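Local coordinates for protein chemotactic transducer PctC (Pseudomonas aeruginosa, PDB 5LTV) that is a chemotactic transducer, probably sensing amino acids and related compounds, whose ligand-binding domain holds gamma-amino-butanoic acid in a pocket, at residues Leu174-Asn179 with Leu199-Asp203; Gln236-Thr241 with Tyr252-Leu257. One frame throughout, in Å; residues are numbered along the deposited sequence.

Interaction 1 (Leu174-Asn179 with Leu199-Asp203); sequences LTAILN and LLHPD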
# COMPACT_ATOMS: atom_id res chain seq x y z
N LEU A 174 6.69 -2.52 5.57
CA LEU A 174 7.16 -2.55 4.19
C LEU A 174 8.60 -2.12 4.11
O LEU A 174 9.40 -2.72 3.35
CB LEU A 174 6.29 -1.68 3.30
CG LEU A 174 4.82 -2.13 3.19
CD1 LEU A 174 3.94 -1.17 2.43
CD2 LEU A 174 4.87 -3.39 2.48
N THR A 175 8.98 -1.10 4.89
CA THR A 175 10.35 -0.61 4.79
C THR A 175 11.34 -1.67 5.23
O THR A 175 12.39 -1.84 4.60
CB THR A 175 10.51 0.67 5.61
OG1 THR A 175 9.53 1.62 5.19
CG2 THR A 175 11.91 1.26 5.43
N ALA A 176 11.01 -2.42 6.27
CA ALA A 176 11.81 -3.58 6.68
C ALA A 176 12.00 -4.58 5.54
O ALA A 176 13.12 -5.04 5.30
CB ALA A 176 11.15 -4.26 7.87
N ILE A 177 10.90 -4.97 4.86
CA ILE A 177 11.02 -5.89 3.72
C ILE A 177 12.02 -5.35 2.70
O ILE A 177 12.88 -6.08 2.21
CB ILE A 177 9.66 -6.12 3.03
CG1 ILE A 177 8.57 -6.50 4.02
CG2 ILE A 177 9.80 -7.22 1.97
CD1 ILE A 177 8.66 -7.92 4.48
N LEU A 178 11.90 -4.05 2.37
CA LEU A 178 12.74 -3.41 1.36
C LEU A 178 14.22 -3.46 1.72
O LEU A 178 15.07 -3.71 0.85
CB LEU A 178 12.30 -1.97 1.17
CG LEU A 178 12.57 -1.38 -0.19
CD1 LEU A 178 11.69 -2.03 -1.27
CD2 LEU A 178 12.33 0.11 -0.12
N ASN A 179 14.55 -3.22 3.00
CA ASN A 179 15.92 -3.15 3.50
C ASN A 179 16.35 -4.43 4.22
O ASN A 179 17.02 -4.36 5.27
CB ASN A 179 16.09 -1.95 4.42
CG ASN A 179 16.12 -0.66 3.65
OD1 ASN A 179 17.19 -0.20 3.24
ND2 ASN A 179 14.95 -0.07 3.43
N LEU A 199 7.87 7.30 -0.75
CA LEU A 199 6.81 6.45 -0.22
C LEU A 199 7.26 5.63 0.97
O LEU A 199 6.50 5.45 1.92
CB LEU A 199 6.31 5.48 -1.30
CG LEU A 199 6.05 6.08 -2.68
CD1 LEU A 199 5.77 4.97 -3.63
CD2 LEU A 199 4.92 7.11 -2.63
N LEU A 200 8.46 5.09 0.90
CA LEU A 200 9.07 4.39 2.01
C LEU A 200 10.49 4.86 2.10
O LEU A 200 11.12 5.11 1.07
CB LEU A 200 9.09 2.93 1.79
CG LEU A 200 7.80 2.15 1.48
CD1 LEU A 200 8.20 0.75 1.02
CD2 LEU A 200 6.88 2.15 2.68
N HIS A 201 11.01 4.95 3.33
CA HIS A 201 12.38 5.43 3.56
C HIS A 201 12.83 5.08 4.98
O HIS A 201 12.06 5.22 5.94
CB HIS A 201 12.48 6.94 3.33
CG HIS A 201 13.86 7.42 3.02
ND1 HIS A 201 14.86 7.48 3.97
CD2 HIS A 201 14.43 7.82 1.86
CE1 HIS A 201 15.98 7.91 3.41
NE2 HIS A 201 15.75 8.12 2.13
N PRO A 202 14.05 4.59 5.16
CA PRO A 202 14.53 4.29 6.52
C PRO A 202 14.53 5.51 7.44
O PRO A 202 14.38 5.38 8.66
CB PRO A 202 15.94 3.74 6.28
CG PRO A 202 15.89 3.23 4.84
CD PRO A 202 15.01 4.18 4.11
N ASP A 203 14.66 6.71 6.88
CA ASP A 203 14.40 7.95 7.60
C ASP A 203 12.91 8.31 7.45
O ASP A 203 12.51 9.00 6.50
CB ASP A 203 15.29 9.07 7.07
CG ASP A 203 15.17 10.33 7.89
OD1 ASP A 203 14.31 10.38 8.81
OD2 ASP A 203 15.93 11.29 7.58
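Leu200 and Leu174 carry the apolar part of the contact; Leu200 belongs, with Leu199, to a classic beta bulge opposite Leu191. Its CD1 meets Leu174 CB at 3.8 Å and, more loosely, Leu178 CD2 at 4.3 Å, while its CD2 also rests on Leu174 CB; CD1 thus sits between side chains one helical turn apart. Thr175 lies alongside, running past Leu200 in the opposite direction, with OG1 3.7 Å from Leu200 CB in van der Waals contact. OG1 stands beside the backbone N (chi1 -55°), which puts CG2 anti to N and turns that methyl onto the backbone between His201 and Pro202, and OG1 is left to bond Leu171 O one turn back. Farther along, the Asn179 side chain crosses that of Pro202 at about a right angle, ND2 standing 3.7 Å from Pro202 CG. The same ND2 bonds Ala189 O and, weakly, Thr175 O at 3.3 Å, which fixes the amide. Within 199-203, His201 ND1 accepts Asp203 N in its ring plane at 3.0 Å. With Thr175 OG1 and Asn179 ND2 bonded elsewhere, 174-179 and 199-203 are held together by van der Waals packing.

Interaction 2 (Gln236-Thr241 with Tyr252-Leu257); sequences QFVSFT and YVALVL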
# COMPACT_ATOMS: atom_id res chain seq x y z
N GLN A 236 27.53 9.83 -4.12
CA GLN A 236 27.07 8.45 -4.03
C GLN A 236 26.50 7.98 -5.36
O GLN A 236 26.21 8.76 -6.26
CB GLN A 236 26.00 8.31 -2.95
CG GLN A 236 26.51 8.57 -1.56
CD GLN A 236 25.39 8.73 -0.59
OE1 GLN A 236 24.58 9.64 -0.72
NE2 GLN A 236 25.32 7.84 0.40
N PHE A 237 26.39 6.65 -5.47
CA PHE A 237 25.67 6.01 -6.55
C PHE A 237 24.21 5.85 -6.15
O PHE A 237 23.92 5.51 -5.00
CB PHE A 237 26.24 4.62 -6.85
CG PHE A 237 27.60 4.63 -7.46
CD1 PHE A 237 27.80 5.17 -8.72
CD2 PHE A 237 28.66 4.05 -6.79
CE1 PHE A 237 29.03 5.16 -9.29
CE2 PHE A 237 29.90 4.04 -7.35
CZ PHE A 237 30.09 4.60 -8.61
N VAL A 238 23.30 6.09 -7.10
CA VAL A 238 21.89 5.87 -6.84
C VAL A 238 21.25 5.23 -8.07
O VAL A 238 21.37 5.75 -9.18
CB VAL A 238 21.16 7.16 -6.44
CG1 VAL A 238 19.69 7.07 -6.75
CG2 VAL A 238 21.36 7.40 -4.94
N SER A 239 20.57 4.10 -7.84
CA SER A 239 20.00 3.26 -8.87
C SER A 239 18.48 3.21 -8.72
O SER A 239 17.97 3.07 -7.61
CB SER A 239 20.56 1.83 -8.78
OG SER A 239 19.77 0.91 -9.53
N PHE A 240 17.76 3.31 -9.84
CA PHE A 240 16.31 3.18 -9.86
C PHE A 240 15.90 1.93 -10.63
O PHE A 240 16.34 1.72 -11.77
CB PHE A 240 15.63 4.41 -10.48
CG PHE A 240 15.82 5.67 -9.68
CD1 PHE A 240 15.06 5.92 -8.54
CD2 PHE A 240 16.78 6.60 -10.07
CE1 PHE A 240 15.24 7.11 -7.79
CE2 PHE A 240 16.97 7.78 -9.34
CZ PHE A 240 16.19 8.03 -8.19
N THR A 241 15.05 1.12 -10.00
CA THR A 241 14.51 -0.11 -10.57
C THR A 241 12.99 -0.11 -10.40
O THR A 241 12.50 -0.05 -9.25
CB THR A 241 15.09 -1.34 -9.89
OG1 THR A 241 16.53 -1.27 -9.93
CG2 THR A 241 14.56 -2.61 -10.58
N TYR A 252 9.35 2.97 -7.86
CA TYR A 252 10.72 2.52 -8.07
C TYR A 252 11.36 2.19 -6.74
O TYR A 252 11.09 2.86 -5.72
CB TYR A 252 11.57 3.58 -8.76
CG TYR A 252 11.15 3.91 -10.17
CD1 TYR A 252 10.13 4.81 -10.40
CD2 TYR A 252 11.81 3.36 -11.27
CE1 TYR A 252 9.74 5.14 -11.70
CE2 TYR A 252 11.45 3.68 -12.57
CZ TYR A 252 10.40 4.58 -12.77
OH TYR A 252 9.98 4.96 -14.03
N VAL A 253 12.17 1.13 -6.76
CA VAL A 253 13.16 0.88 -5.73
C VAL A 253 14.37 1.76 -6.01
O VAL A 253 14.95 1.72 -7.11
CB VAL A 253 13.57 -0.60 -5.70
CG1 VAL A 253 14.77 -0.80 -4.78
CG2 VAL A 253 12.41 -1.44 -5.24
N ALA A 254 14.74 2.58 -5.04
CA ALA A 254 15.95 3.39 -5.13
C ALA A 254 17.00 2.78 -4.22
O ALA A 254 16.72 2.53 -3.03
CB ALA A 254 15.69 4.85 -4.73
N LEU A 255 18.19 2.50 -4.76
CA LEU A 255 19.33 2.02 -3.99
C LEU A 255 20.37 3.12 -3.90
O LEU A 255 20.74 3.72 -4.92
CB LEU A 255 19.98 0.79 -4.63
CG LEU A 255 19.16 -0.47 -4.81
CD1 LEU A 255 19.99 -1.56 -5.46
CD2 LEU A 255 18.65 -0.92 -3.48
N VAL A 256 20.88 3.36 -2.69
CA VAL A 256 21.88 4.39 -2.45
C VAL A 256 23.13 3.69 -1.94
O VAL A 256 23.07 3.00 -0.92
CB VAL A 256 21.38 5.44 -1.45
CG1 VAL A 256 22.39 6.61 -1.27
CG2 VAL A 256 19.94 5.94 -1.82
N LEU A 257 24.24 3.85 -2.64
CA LEU A 257 25.50 3.30 -2.17
C LEU A 257 26.62 4.35 -2.11
O LEU A 257 26.68 5.24 -2.95
CB LEU A 257 25.92 2.13 -3.06
CG LEU A 257 27.21 1.39 -2.71
CD1 LEU A 257 27.13 0.86 -1.28
CD2 LEU A 257 27.48 0.25 -3.69
O HOH W 1 17.42 0.00 -7.90
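Ser239 and Leu255 exchange a reciprocal pair of backbone bonds, each 2.9 Å from N to O. Thr241 and Val253 form the next such pair; Val253 N to Thr241 O is 2.8 Å. Two more bonds join Phe237 and Leu257, each 2.9 Å from N to O. A water on the face of Ser239 and Thr241 adds a polar bridge: it lies 2.6 Å from Thr241 OG1, also bonds Ser239 OG, and donates to Val253 O, a carbonyl that already accepts Thr241 N. Strands 237-242 and 251-256 make an antiparallel beta hairpin at the heart of a five-stranded sheet, probably that of the membrane-proximal module of a double Cache domain, flanked by strands 225-228 and 188-193. Val238 with Val256 and Phe240 with Ala254 are its non-hydrogen-bonded pairs, and their side chains share one face. There the valines lie side by side and point the same way, CG2 to CG2 at 3.7 Å. Phe240 brings the CE1 side of its ring to 3.8 Å from Ala254 CB, and its CB meets Tyr252 CD2 at 4.0 Å. Val256 CG1, anti to its backbone N (chi1 -175°), reaches toward the end of the hairpin, where the Gln236 side chain crosses it at a slant, NE2 3.6 Å from Val256 CG1. On the other face, Thr241, Val253 and Leu255 pack against the long helix 34-68, through Ala46, Thr45 and Ile41.

Both interactions build on one antiparallel sheet: interaction 1 fastens helix 171-178 to its edge strand 198-200, and interaction 2 pairs two of its inner strands. Strand 188-193 lies between strands 198-200 and 251-256, bonded to Leu200 through Leu191 and to Ala254 through Phe190. The centres of the two interactions are 13 Å apart, yet they touch directly, Leu178 CD1 meeting Val253 CG2 at 4.1 Å. Helix 34-68 runs over both, taking Leu174 on Trp52 and Phe237 on Leu38. Neither contact forms the ligand pocket, which includes Arg121, Trp123 and Asp141; the side chain of Leu174 is about 14 Å from the bound gamma-amino-butanoic acid.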